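Local coordinates for mutual gliding-motility protein MglA (Myxococcus xanthus DK 1622, PDB 6HJO) that acts as a small Ras-like GTPase switch that coordinates the two gliding motilities and controls the direction and speed of gliding, at residues A[13-18]-A[74-79]; A[104-109]-A[145-150]; A[135-140]-A[162-167]. One frame throughout, in Å; residues are numbered along the deposited sequence.

Contact 1 of 3, residues A[13-18]-A[74-79]; sequences CKIVYY and FHLYTV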
loop_
_atom_site.group_PDB
_atom_site.type_symbol
_atom_site.label_atom_id
_atom_site.label_comp_id
_atom_site.label_asym_id
_atom_site.label_seq_id
_atom_site.Cartn_x
_atom_site.Cartn_y
_atom_site.Cartn_z
ATOM N N CYS A 13 5.677 12.598 -11.640
ATOM C CA CYS A 13 6.386 11.655 -12.484
ATOM C C CYS A 13 6.933 10.471 -11.696
ATOM O O CYS A 13 7.361 10.626 -10.554
ATOM C CB CYS A 13 7.459 12.361 -13.293
ATOM S SG CYS A 13 8.865 12.859 -12.297
ATOM N N LYS A 14 6.869 9.284 -12.308
ATOM C CA LYS A 14 7.218 8.018 -11.701
ATOM C C LYS A 14 8.578 7.538 -12.162
ATOM O O LYS A 14 8.815 7.378 -13.359
ATOM C CB LYS A 14 6.126 6.976 -12.001
ATOM C CG LYS A 14 6.238 5.683 -11.213
ATOM C CD LYS A 14 5.148 4.725 -11.651
ATOM C CE LYS A 14 5.145 3.485 -10.804
ATOM N NZ LYS A 14 4.147 2.512 -11.291
ATOM N N ILE A 15 9.468 7.340 -11.193
ATOM C CA ILE A 15 10.828 6.833 -11.399
ATOM C C ILE A 15 10.901 5.454 -10.791
ATOM O O ILE A 15 10.674 5.299 -9.592
ATOM C CB ILE A 15 11.940 7.818 -10.942
ATOM C CG1 ILE A 15 11.866 9.122 -11.812
ATOM C CG2 ILE A 15 13.352 7.154 -11.109
ATOM C CD1 ILE A 15 12.563 10.299 -11.236
ATOM N N VAL A 16 11.155 4.438 -11.641
ATOM C CA VAL A 16 11.206 3.048 -11.203
ATOM C C VAL A 16 12.657 2.569 -11.049
ATOM O O VAL A 16 13.441 2.679 -11.990
ATOM C CB VAL A 16 10.340 2.111 -12.111
ATOM C CG1 VAL A 16 10.578 0.627 -11.800
ATOM C CG2 VAL A 16 8.847 2.451 -11.987
ATOM N N TYR A 17 13.008 2.052 -9.859
ATOM C CA TYR A 17 14.326 1.432 -9.632
ATOM C C TYR A 17 14.088 -0.040 -9.912
ATOM O O TYR A 17 13.163 -0.656 -9.358
ATOM C CB TYR A 17 14.851 1.684 -8.191
ATOM C CG TYR A 17 15.489 3.047 -8.037
ATOM C CD1 TYR A 17 14.730 4.211 -8.142
ATOM C CD2 TYR A 17 16.858 3.177 -7.832
ATOM C CE1 TYR A 17 15.321 5.469 -8.067
ATOM C CE2 TYR A 17 17.459 4.432 -7.726
ATOM C CZ TYR A 17 16.686 5.574 -7.848
ATOM O OH TYR A 17 17.264 6.809 -7.743
ATOM N N TYR A 18 14.858 -0.570 -10.834
ATOM C CA TYR A 18 14.738 -1.922 -11.353
ATOM C C TYR A 18 16.086 -2.632 -11.279
ATOM O O TYR A 18 17.123 -2.004 -11.402
ATOM C CB TYR A 18 14.305 -1.813 -12.829
ATOM C CG TYR A 18 13.462 -2.957 -13.340
ATOM C CD1 TYR A 18 14.053 -4.089 -13.907
ATOM C CD2 TYR A 18 12.071 -2.903 -13.277
ATOM C CE1 TYR A 18 13.278 -5.136 -14.401
ATOM C CE2 TYR A 18 11.286 -3.923 -13.813
ATOM C CZ TYR A 18 11.896 -5.032 -14.379
ATOM O OH TYR A 18 11.129 -6.039 -14.896
ATOM N N PHE A 74 8.270 14.074 -7.737
ATOM C CA PHE A 74 8.880 12.801 -8.082
ATOM C C PHE A 74 8.366 11.678 -7.189
ATOM O O PHE A 74 8.304 11.835 -5.970
ATOM C CB PHE A 74 10.423 12.906 -8.024
ATOM C CG PHE A 74 10.987 13.851 -9.062
ATOM C CD1 PHE A 74 11.268 13.409 -10.350
ATOM C CD2 PHE A 74 11.204 15.192 -8.764
ATOM C CE1 PHE A 74 11.748 14.294 -11.331
ATOM C CE2 PHE A 74 11.706 16.071 -9.739
ATOM C CZ PHE A 74 11.981 15.611 -11.014
ATOM N N HIS A 75 7.996 10.541 -7.812
ATOM C CA HIS A 75 7.513 9.341 -7.127
ATOM C C HIS A 75 8.527 8.238 -7.427
ATOM O O HIS A 75 8.750 7.921 -8.595
ATOM C CB HIS A 75 6.108 8.941 -7.618
ATOM C CG HIS A 75 5.035 9.963 -7.346
ATOM N ND1 HIS A 75 4.016 9.711 -6.443
ATOM C CD2 HIS A 75 4.847 11.193 -7.884
ATOM C CE1 HIS A 75 3.247 10.791 -6.460
ATOM N NE2 HIS A 75 3.722 11.714 -7.298
ATOM N N LEU A 76 9.209 7.735 -6.394
ATOM C CA LEU A 76 10.258 6.696 -6.542
ATOM C C LEU A 76 9.642 5.365 -6.126
ATOM O O LEU A 76 9.124 5.267 -5.020
ATOM C CB LEU A 76 11.483 7.053 -5.671
ATOM C CG LEU A 76 12.647 7.835 -6.298
ATOM C CD1 LEU A 76 12.218 9.100 -7.036
ATOM C CD2 LEU A 76 13.751 8.110 -5.269
ATOM N N TYR A 77 9.623 4.380 -7.046
ATOM C CA TYR A 77 8.994 3.054 -6.864
ATOM C C TYR A 77 10.004 1.925 -7.109
ATOM O O TYR A 77 10.830 2.044 -8.005
ATOM C CB TYR A 77 7.850 2.881 -7.889
ATOM C CG TYR A 77 6.537 3.472 -7.432
ATOM C CD1 TYR A 77 6.297 4.844 -7.514
ATOM C CD2 TYR A 77 5.533 2.662 -6.906
ATOM C CE1 TYR A 77 5.089 5.399 -7.068
ATOM C CE2 TYR A 77 4.319 3.206 -6.470
ATOM C CZ TYR A 77 4.112 4.577 -6.539
ATOM O OH TYR A 77 2.932 5.131 -6.099
ATOM N N THR A 78 9.888 0.810 -6.348
ATOM C CA THR A 78 10.715 -0.389 -6.529
ATOM C C THR A 78 9.997 -1.620 -6.014
ATOM O O THR A 78 9.151 -1.496 -5.127
ATOM C CB THR A 78 12.149 -0.230 -5.949
ATOM O OG1 THR A 78 13.027 -1.131 -6.621
ATOM C CG2 THR A 78 12.226 -0.437 -4.425
ATOM N N VAL A 79 10.314 -2.796 -6.584
ATOM C CA VAL A 79 9.843 -4.092 -6.102
ATOM C C VAL A 79 11.064 -4.639 -5.318
ATOM O O VAL A 79 12.007 -5.100 -5.937
ATOM C CB VAL A 79 9.371 -5.067 -7.218
ATOM C CG1 VAL A 79 9.141 -6.470 -6.652
ATOM C CG2 VAL A 79 8.108 -4.551 -7.904
HETATM O O HOH W 1 11.461 -2.767 -9.390
#
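Lys14 lies across one face of the Tyr77 ring. Its CE stands 3.6 Å above the ring plane, displaced toward the rim. NZ sits over this face, 4.7 Å from the ring centroid, a cation-pi contact beside the CH-pi contact of CE. The extended lysine chain starts with CG anti to the backbone N (chi1 -169°) and crosses the Tyr77 side chain at about a right angle. NZ also bonds to the Ile92 and Lys94 carbonyls. On the opposite face of the sheet, Cys13 SG and Ile15 CD1 come obliquely to the Phe74 ring, and Leu76 CG meets Tyr17 CE1.

A parallel ladder sets these pairs: His75 N bonds to Cys13 O, Ile15 N to His75 O, Tyr77 N to Ile15 O and Tyr17 N to Tyr77 O. Thr78 OG1 donates to Tyr17 O over 2.8 Å from above the carbonyl plane. A water bridges the same oxygen to Val79 N. Thr78, in a predicted GTP-binding stretch, touches Lys25 of the probable P-loop, its side chain about 5 Å from the nearest GDP atom.

Both strands belong to the central GTPase sheet, between strands 98-104 and 53-59. Helix 86-92 packs on the Val16 face, helix 25-35 on the Tyr17 face.

Contact 2 of 3, residues A[104-109]-A[145-150]; sequences DSQIER and LPNAVT. With GDP (guanosine-5'-diphosphate), chain C.
The side-chain amides of Gln106 and Asn147 meet with their planes 86° apart. Asn147 ND2 donates to Gln106 OE1 at 3.0 Å. The acceptor lies nearly in the Asn147 amide plane, and the donor is tilted 20° from the Gln106 carbonyl plane. The same ND2 donates to Glu108 OE1 at 2.9 Å, on the syn side, somewhat out of the carboxylate plane. Two acceptors thus grip one amide nitrogen and hold the Asn147 amide against turning. Its chi1 of 60° brings the amide over to Gln106 and Glu108. Leu145 CD1 packs on Gln106 CG at 3.7 Å, while Leu145 CD2 lies 3.5 Å from N2 of the GDP guanine.

Gln106 is itself anchored by Asp104. Asp104 OD1 takes Gln106 NE2 on its syn lone pair and Gln106 N on its anti lone pair; the backbone bond closes an Asx turn. With an alanine here the amide is gone, and Asn147 ND2 would probably keep just Glu108 OE1 of its two acceptors in this contact, while Asp104 OD1 would lose its NE2 donor and a gap would open beside Leu145.

A single backbone bridge joins the loops at Gln106 and Ala148. Val149 N donates to Ser105 O at 2.8 Å and Ile107 N to Asn147 O at 3.0 Å. Beside it, CG1 of Ile107 and CG1 of Val149 press together at 3.5 Å.

Asp104 OD2 forms a salt bridge with Lys142, and Ser105 OG bonds to Asn141 O. These tie the contact to the Asn141-Asp144 stretch, the NKxD-type guanine motif, whose Asp144 OD1 is hydrogen-bonded to GDP. Loop 104-109 leads from strand 98-104 into helix 110-126. Loop 145-150 leads into helix 151-158, whose Met154 touches Ser105 and Val149.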
loop_
_atom_site.group_PDB
_atom_site.type_symbol
_atom_site.label_atom_id
_atom_site.label_comp_id
_atom_site.label_asym_id
_atom_site.label_seq_id
_atom_site.Cartn_x
_atom_site.Cartn_y
_atom_site.Cartn_z
ATOM N N ASP A 104 24.024 -5.281 -9.609
ATOM C CA ASP A 104 24.809 -5.787 -8.494
ATOM C C ASP A 104 26.184 -6.151 -9.092
ATOM O O ASP A 104 26.272 -7.021 -9.961
ATOM C CB ASP A 104 24.118 -7.009 -7.872
ATOM C CG ASP A 104 24.769 -7.531 -6.608
ATOM O OD1 ASP A 104 26.031 -7.606 -6.566
ATOM O OD2 ASP A 104 24.025 -7.895 -5.660
ATOM N N SER A 105 27.247 -5.472 -8.641
ATOM C CA SER A 105 28.604 -5.657 -9.194
ATOM C C SER A 105 29.266 -6.988 -8.881
ATOM O O SER A 105 30.338 -7.251 -9.432
ATOM C CB SER A 105 29.517 -4.513 -8.773
ATOM O OG SER A 105 29.128 -3.323 -9.441
ATOM N N GLN A 106 28.677 -7.819 -7.993
ATOM C CA GLN A 106 29.275 -9.115 -7.634
ATOM C C GLN A 106 29.281 -10.056 -8.826
ATOM O O GLN A 106 28.294 -10.128 -9.566
ATOM C CB GLN A 106 28.518 -9.764 -6.469
ATOM C CG GLN A 106 28.631 -9.002 -5.159
ATOM C CD GLN A 106 27.790 -9.638 -4.084
ATOM O OE1 GLN A 106 28.288 -10.376 -3.245
ATOM N NE2 GLN A 106 26.490 -9.379 -4.098
ATOM N N ILE A 107 30.389 -10.796 -9.000
ATOM C CA ILE A 107 30.580 -11.760 -10.090
ATOM C C ILE A 107 29.414 -12.773 -10.165
ATOM O O ILE A 107 28.889 -13.028 -11.252
ATOM C CB ILE A 107 31.957 -12.465 -9.960
ATOM C CG1 ILE A 107 33.148 -11.480 -10.155
ATOM C CG2 ILE A 107 32.028 -13.692 -10.878
ATOM C CD1 ILE A 107 34.558 -12.006 -9.467
ATOM N N GLU A 108 28.992 -13.296 -9.000
ATOM C CA GLU A 108 27.907 -14.264 -8.853
ATOM C C GLU A 108 26.531 -13.702 -9.233
ATOM O O GLU A 108 25.595 -14.486 -9.391
ATOM C CB GLU A 108 27.861 -14.814 -7.408
ATOM C CG GLU A 108 29.157 -15.459 -6.920
ATOM C CD GLU A 108 30.178 -14.533 -6.271
ATOM O OE1 GLU A 108 29.990 -13.293 -6.307
ATOM O OE2 GLU A 108 31.180 -15.058 -5.729
ATOM N N ARG A 109 26.397 -12.366 -9.380
ATOM C CA ARG A 109 25.111 -11.727 -9.717
ATOM C C ARG A 109 25.063 -11.152 -11.149
ATOM O O ARG A 109 24.082 -10.520 -11.522
ATOM C CB ARG A 109 24.736 -10.672 -8.654
ATOM C CG ARG A 109 24.641 -11.244 -7.209
ATOM C CD ARG A 109 23.487 -12.232 -7.030
ATOM N NE ARG A 109 22.191 -11.555 -7.132
ATOM C CZ ARG A 109 21.046 -12.138 -7.467
ATOM N NH1 ARG A 109 21.012 -13.434 -7.759
ATOM N NH2 ARG A 109 19.924 -11.432 -7.511
ATOM N N LEU A 145 32.778 -4.008 -2.713
ATOM C CA LEU A 145 33.027 -5.433 -2.484
ATOM C C LEU A 145 34.237 -6.006 -3.208
ATOM O O LEU A 145 34.540 -5.589 -4.331
ATOM C CB LEU A 145 31.765 -6.275 -2.784
ATOM C CG LEU A 145 30.577 -6.063 -1.833
ATOM C CD1 LEU A 145 29.351 -6.755 -2.339
ATOM C CD2 LEU A 145 30.890 -6.534 -0.388
ATOM N N PRO A 146 34.964 -6.963 -2.561
ATOM C CA PRO A 146 36.145 -7.552 -3.218
ATOM C C PRO A 146 35.808 -8.453 -4.409
ATOM O O PRO A 146 36.642 -8.609 -5.305
ATOM C CB PRO A 146 36.855 -8.319 -2.077
ATOM C CG PRO A 146 35.781 -8.654 -1.124
ATOM C CD PRO A 146 34.746 -7.547 -1.217
ATOM N N ASN A 147 34.606 -9.064 -4.414
ATOM C CA ASN A 147 34.142 -9.940 -5.508
ATOM C C ASN A 147 33.425 -9.156 -6.633
ATOM O O ASN A 147 32.688 -9.760 -7.414
ATOM C CB ASN A 147 33.263 -11.090 -4.969
ATOM C CG ASN A 147 32.005 -10.640 -4.239
ATOM O OD1 ASN A 147 31.993 -9.642 -3.518
ATOM N ND2 ASN A 147 30.919 -11.384 -4.391
ATOM N N ALA A 148 33.667 -7.815 -6.726
ATOM C CA ALA A 148 33.086 -6.926 -7.739
ATOM C C ALA A 148 33.791 -7.026 -9.078
ATOM O O ALA A 148 35.035 -6.996 -9.148
ATOM C CB ALA A 148 33.089 -5.474 -7.266
ATOM N N VAL A 149 33.007 -7.117 -10.154
ATOM C CA VAL A 149 33.577 -7.138 -11.499
ATOM C C VAL A 149 34.029 -5.693 -11.840
ATOM O O VAL A 149 33.559 -4.744 -11.212
ATOM C CB VAL A 149 32.687 -7.830 -12.583
ATOM C CG1 VAL A 149 31.783 -8.884 -11.981
ATOM C CG2 VAL A 149 31.850 -6.840 -13.365
ATOM N N THR A 150 34.977 -5.531 -12.763
ATOM C CA THR A 150 35.491 -4.205 -13.128
ATOM C C THR A 150 34.384 -3.389 -13.794
ATOM O O THR A 150 33.417 -3.974 -14.292
ATOM C CB THR A 150 36.721 -4.320 -14.035
ATOM O OG1 THR A 150 36.314 -4.722 -15.346
ATOM C CG2 THR A 150 37.829 -5.259 -13.472
HETATM P PB GDP C . 16.828 -4.765 -3.120
HETATM O O1B GDP C . 16.222 -6.135 -3.055
HETATM O O2B GDP C . 17.345 -4.429 -4.451
HETATM O O3B GDP C . 15.902 -3.741 -2.570
HETATM O O3A GDP C . 18.122 -4.810 -2.183
HETATM P PA GDP C . 18.598 -4.147 -0.817
HETATM O O1A GDP C . 17.700 -4.518 0.276
HETATM O O2A GDP C . 18.731 -2.637 -0.993
HETATM O "O5'" GDP C . 20.071 -4.789 -0.645
HETATM C "C5'" GDP C . 20.266 -6.163 -0.230
HETATM C "C4'" GDP C . 21.503 -6.252 0.636
HETATM O "O4'" GDP C . 22.643 -5.718 -0.079
HETATM C "C3'" GDP C . 21.444 -5.504 1.972
HETATM O "O3'" GDP C . 22.115 -6.280 2.956
HETATM C "C2'" GDP C . 22.191 -4.203 1.660
HETATM O "O2'" GDP C . 22.785 -3.546 2.775
HETATM C "C1'" GDP C . 23.264 -4.720 0.708
HETATM N N9 GDP C . 23.813 -3.695 -0.180
HETATM C C8 GDP C . 23.131 -2.819 -0.986
HETATM N N7 GDP C . 23.919 -2.026 -1.673
HETATM C C5 GDP C . 25.200 -2.398 -1.288
HETATM C C6 GDP C . 26.492 -1.903 -1.671
HETATM O O6 GDP C . 26.721 -0.963 -2.427
HETATM N N1 GDP C . 27.528 -2.581 -1.056
HETATM C C2 GDP C . 27.370 -3.598 -0.149
HETATM N N2 GDP C . 28.478 -4.152 0.346
HETATM N N3 GDP C . 26.177 -4.052 0.239
HETATM C C4 GDP C . 25.149 -3.425 -0.367
#

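Contact 3 of 3, residues A[135-140]-A[162-167]; sequences PYVIQY and NIPEYQ
Ile163 CD1 is the main bump of this contact. It sits over one face of the Tyr136 ring, a CH-pi contact 4.0 Å from the centroid, and also rests against Ile138 CG2 at 3.7 Å. The hollow it fills is formed by that ring, the Ile138 side chain and the backbone between them. Ile163 CG1 reaches it from between its own backbone N and carbonyl carbon (chi1 55°); the isoleucine and tyrosine side chains cross at about a right angle. Next to it, Ile138 CG2 lies alongside Glu165 CB at 3.7 Å, the two side chains pointing the same way. Val137 CG1 meets Pro164 CB at 4.0 Å, these side chains also crossing at about a right angle.

Farther along, the Tyr140 ring leans over to Glu165. Its hydroxyl donates to Glu165 OE1 at 2.7 Å, from above the carboxylate plane. Ring and carboxylate stand 86° apart, with OE2 at the ring edge. Arg155 makes a salt bridge to OE2 and Asn159 a hydrogen bond to OE1, so both oxygens are held. The nearby arginine would probably favour the charged carboxylate.

In the parallel ladder, Ile138 N bonds to Pro164 O, Tyr166 N to Ile138 O and Tyr140 N to Tyr166 O. Short strand 165-167 pairs with strand 136-141 as an edge strand of the sheet within this chain; with helix 151-158 the two form a beta-alpha-beta unit. That helix packs on the Ile138 and Tyr140 face. Helix 176-191 meets Tyr166 on the opposite face, and strand 98-104 pairs with the other edge of strand 136-141.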
loop_
_atom_site.group_PDB
_atom_site.type_symbol
_atom_site.label_atom_id
_atom_site.label_comp_id
_atom_site.label_asym_id
_atom_site.label_seq_id
_atom_site.Cartn_x
_atom_site.Cartn_y
_atom_site.Cartn_z
ATOM N N PRO A 135 13.685 7.881 -20.583
ATOM C CA PRO A 135 14.761 8.308 -19.663
ATOM C C PRO A 135 15.210 7.100 -18.854
ATOM O O PRO A 135 14.398 6.468 -18.155
ATOM C CB PRO A 135 14.073 9.355 -18.784
ATOM C CG PRO A 135 12.993 9.919 -19.669
ATOM C CD PRO A 135 12.467 8.702 -20.382
ATOM N N TYR A 136 16.470 6.690 -19.057
ATOM C CA TYR A 136 16.988 5.483 -18.451
ATOM C C TYR A 136 18.477 5.641 -18.082
ATOM O O TYR A 136 19.265 6.111 -18.903
ATOM C CB TYR A 136 16.771 4.308 -19.445
ATOM C CG TYR A 136 17.606 3.078 -19.163
ATOM C CD1 TYR A 136 17.519 2.418 -17.943
ATOM C CD2 TYR A 136 18.446 2.544 -20.134
ATOM C CE1 TYR A 136 18.320 1.315 -17.660
ATOM C CE2 TYR A 136 19.219 1.411 -19.880
ATOM C CZ TYR A 136 19.158 0.808 -18.636
ATOM O OH TYR A 136 19.912 -0.299 -18.363
ATOM N N VAL A 137 18.830 5.316 -16.827
ATOM C CA VAL A 137 20.213 5.391 -16.332
ATOM C C VAL A 137 20.570 4.051 -15.668
ATOM O O VAL A 137 19.682 3.384 -15.124
ATOM C CB VAL A 137 20.478 6.595 -15.383
ATOM C CG1 VAL A 137 20.040 7.928 -15.993
ATOM C CG2 VAL A 137 19.894 6.383 -13.987
ATOM N N ILE A 138 21.856 3.657 -15.730
ATOM C CA ILE A 138 22.319 2.425 -15.103
ATOM C C ILE A 138 23.262 2.744 -13.920
ATOM O O ILE A 138 24.102 3.642 -14.001
ATOM C CB ILE A 138 22.922 1.386 -16.125
ATOM C CG1 ILE A 138 23.207 0.015 -15.448
ATOM C CG2 ILE A 138 24.161 1.919 -16.849
ATOM C CD1 ILE A 138 23.185 -1.168 -16.372
ATOM N N GLN A 139 23.085 2.033 -12.819
ATOM C CA GLN A 139 23.932 2.185 -11.650
ATOM C C GLN A 139 24.689 0.879 -11.415
ATOM O O GLN A 139 24.048 -0.172 -11.332
ATOM C CB GLN A 139 23.088 2.576 -10.424
ATOM C CG GLN A 139 23.922 2.798 -9.178
ATOM C CD GLN A 139 23.084 2.932 -7.945
ATOM O OE1 GLN A 139 22.789 1.948 -7.269
ATOM N NE2 GLN A 139 22.690 4.155 -7.610
ATOM N N TYR A 140 26.039 0.939 -11.314
ATOM C CA TYR A 140 26.860 -0.225 -10.987
ATOM C C TYR A 140 27.067 -0.154 -9.490
ATOM O O TYR A 140 27.933 0.581 -9.007
ATOM C CB TYR A 140 28.217 -0.258 -11.745
ATOM C CG TYR A 140 28.090 -0.092 -13.244
ATOM C CD1 TYR A 140 27.086 -0.738 -13.958
ATOM C CD2 TYR A 140 28.985 0.701 -13.954
ATOM C CE1 TYR A 140 26.973 -0.598 -15.335
ATOM C CE2 TYR A 140 28.875 0.857 -15.334
ATOM C CZ TYR A 140 27.866 0.206 -16.019
ATOM O OH TYR A 140 27.742 0.358 -17.374
ATOM N N ASN A 162 25.496 2.825 -24.339
ATOM C CA ASN A 162 26.246 3.946 -23.748
ATOM C C ASN A 162 25.333 5.022 -23.099
ATOM O O ASN A 162 25.509 6.237 -23.298
ATOM C CB ASN A 162 27.208 4.549 -24.812
ATOM C CG ASN A 162 28.154 5.588 -24.293
ATOM O OD1 ASN A 162 28.845 5.406 -23.267
ATOM N ND2 ASN A 162 28.175 6.709 -24.987
ATOM N N ILE A 163 24.337 4.568 -22.338
ATOM C CA ILE A 163 23.458 5.498 -21.630
ATOM C C ILE A 163 24.145 5.948 -20.295
ATOM O O ILE A 163 25.158 5.338 -19.914
ATOM C CB ILE A 163 22.006 4.946 -21.463
ATOM C CG1 ILE A 163 21.971 3.555 -20.769
ATOM C CG2 ILE A 163 21.263 4.944 -22.812
ATOM C CD1 ILE A 163 21.954 3.570 -19.278
ATOM N N PRO A 164 23.662 7.017 -19.598
ATOM C CA PRO A 164 24.339 7.447 -18.362
ATOM C C PRO A 164 24.531 6.342 -17.328
ATOM O O PRO A 164 23.605 5.582 -17.046
ATOM C CB PRO A 164 23.476 8.598 -17.861
ATOM C CG PRO A 164 22.811 9.136 -19.096
ATOM C CD PRO A 164 22.522 7.911 -19.915
ATOM N N GLU A 165 25.766 6.216 -16.837
ATOM C CA GLU A 165 26.178 5.195 -15.869
ATOM C C GLU A 165 26.845 5.789 -14.660
ATOM O O GLU A 165 27.593 6.758 -14.789
ATOM C CB GLU A 165 27.064 4.114 -16.505
ATOM C CG GLU A 165 28.176 4.620 -17.407
ATOM C CD GLU A 165 29.204 3.541 -17.648
ATOM O OE1 GLU A 165 28.908 2.601 -18.419
ATOM O OE2 GLU A 165 30.283 3.605 -17.017
ATOM N N TYR A 166 26.550 5.229 -13.477
ATOM C CA TYR A 166 27.093 5.716 -12.212
ATOM C C TYR A 166 27.558 4.582 -11.345
ATOM O O TYR A 166 26.865 3.585 -11.201
ATOM C CB TYR A 166 26.054 6.589 -11.476
ATOM C CG TYR A 166 25.683 7.810 -12.290
ATOM C CD1 TYR A 166 26.490 8.945 -12.283
ATOM C CD2 TYR A 166 24.638 7.765 -13.210
ATOM C CE1 TYR A 166 26.243 10.018 -13.141
ATOM C CE2 TYR A 166 24.416 8.809 -14.106
ATOM C CZ TYR A 166 25.197 9.951 -14.041
ATOM O OH TYR A 166 24.950 11.002 -14.882
ATOM N N GLN A 167 28.733 4.746 -10.750
ATOM C CA GLN A 167 29.325 3.784 -9.832
ATOM C C GLN A 167 28.834 4.167 -8.439
ATOM O O GLN A 167 28.843 5.343 -8.071
ATOM C CB GLN A 167 30.845 3.823 -9.925
ATOM C CG GLN A 167 31.343 3.510 -11.327
ATOM C CD GLN A 167 32.788 3.898 -11.505
ATOM O OE1 GLN A 167 33.622 3.688 -10.634
ATOM N NE2 GLN A 167 33.105 4.484 -12.641
#

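Contacts 1 and 3 are parallel strand pairs of the same sheet, with centres about 15 Å apart. Contact 1 is buried near the middle of the chain. Contact 3 lies at the sheet's edge and is partly buried. Contact 2 is the outlying one, its centre about 20 Å from the chain centre, where two loops meet beside the guanine. It divides its bonds evenly between side-chain amide or carboxylate groups and backbone. The strand pairs rely on backbone ladders, with a cation-pi contact in contact 1 and a tyrosine-glutamate bond in contact 3. Contacts 2 and 3 alternate along the chain and touch where the Ser105 hydroxyl packs on the Tyr140 backbone; contact 1 closes before either opens.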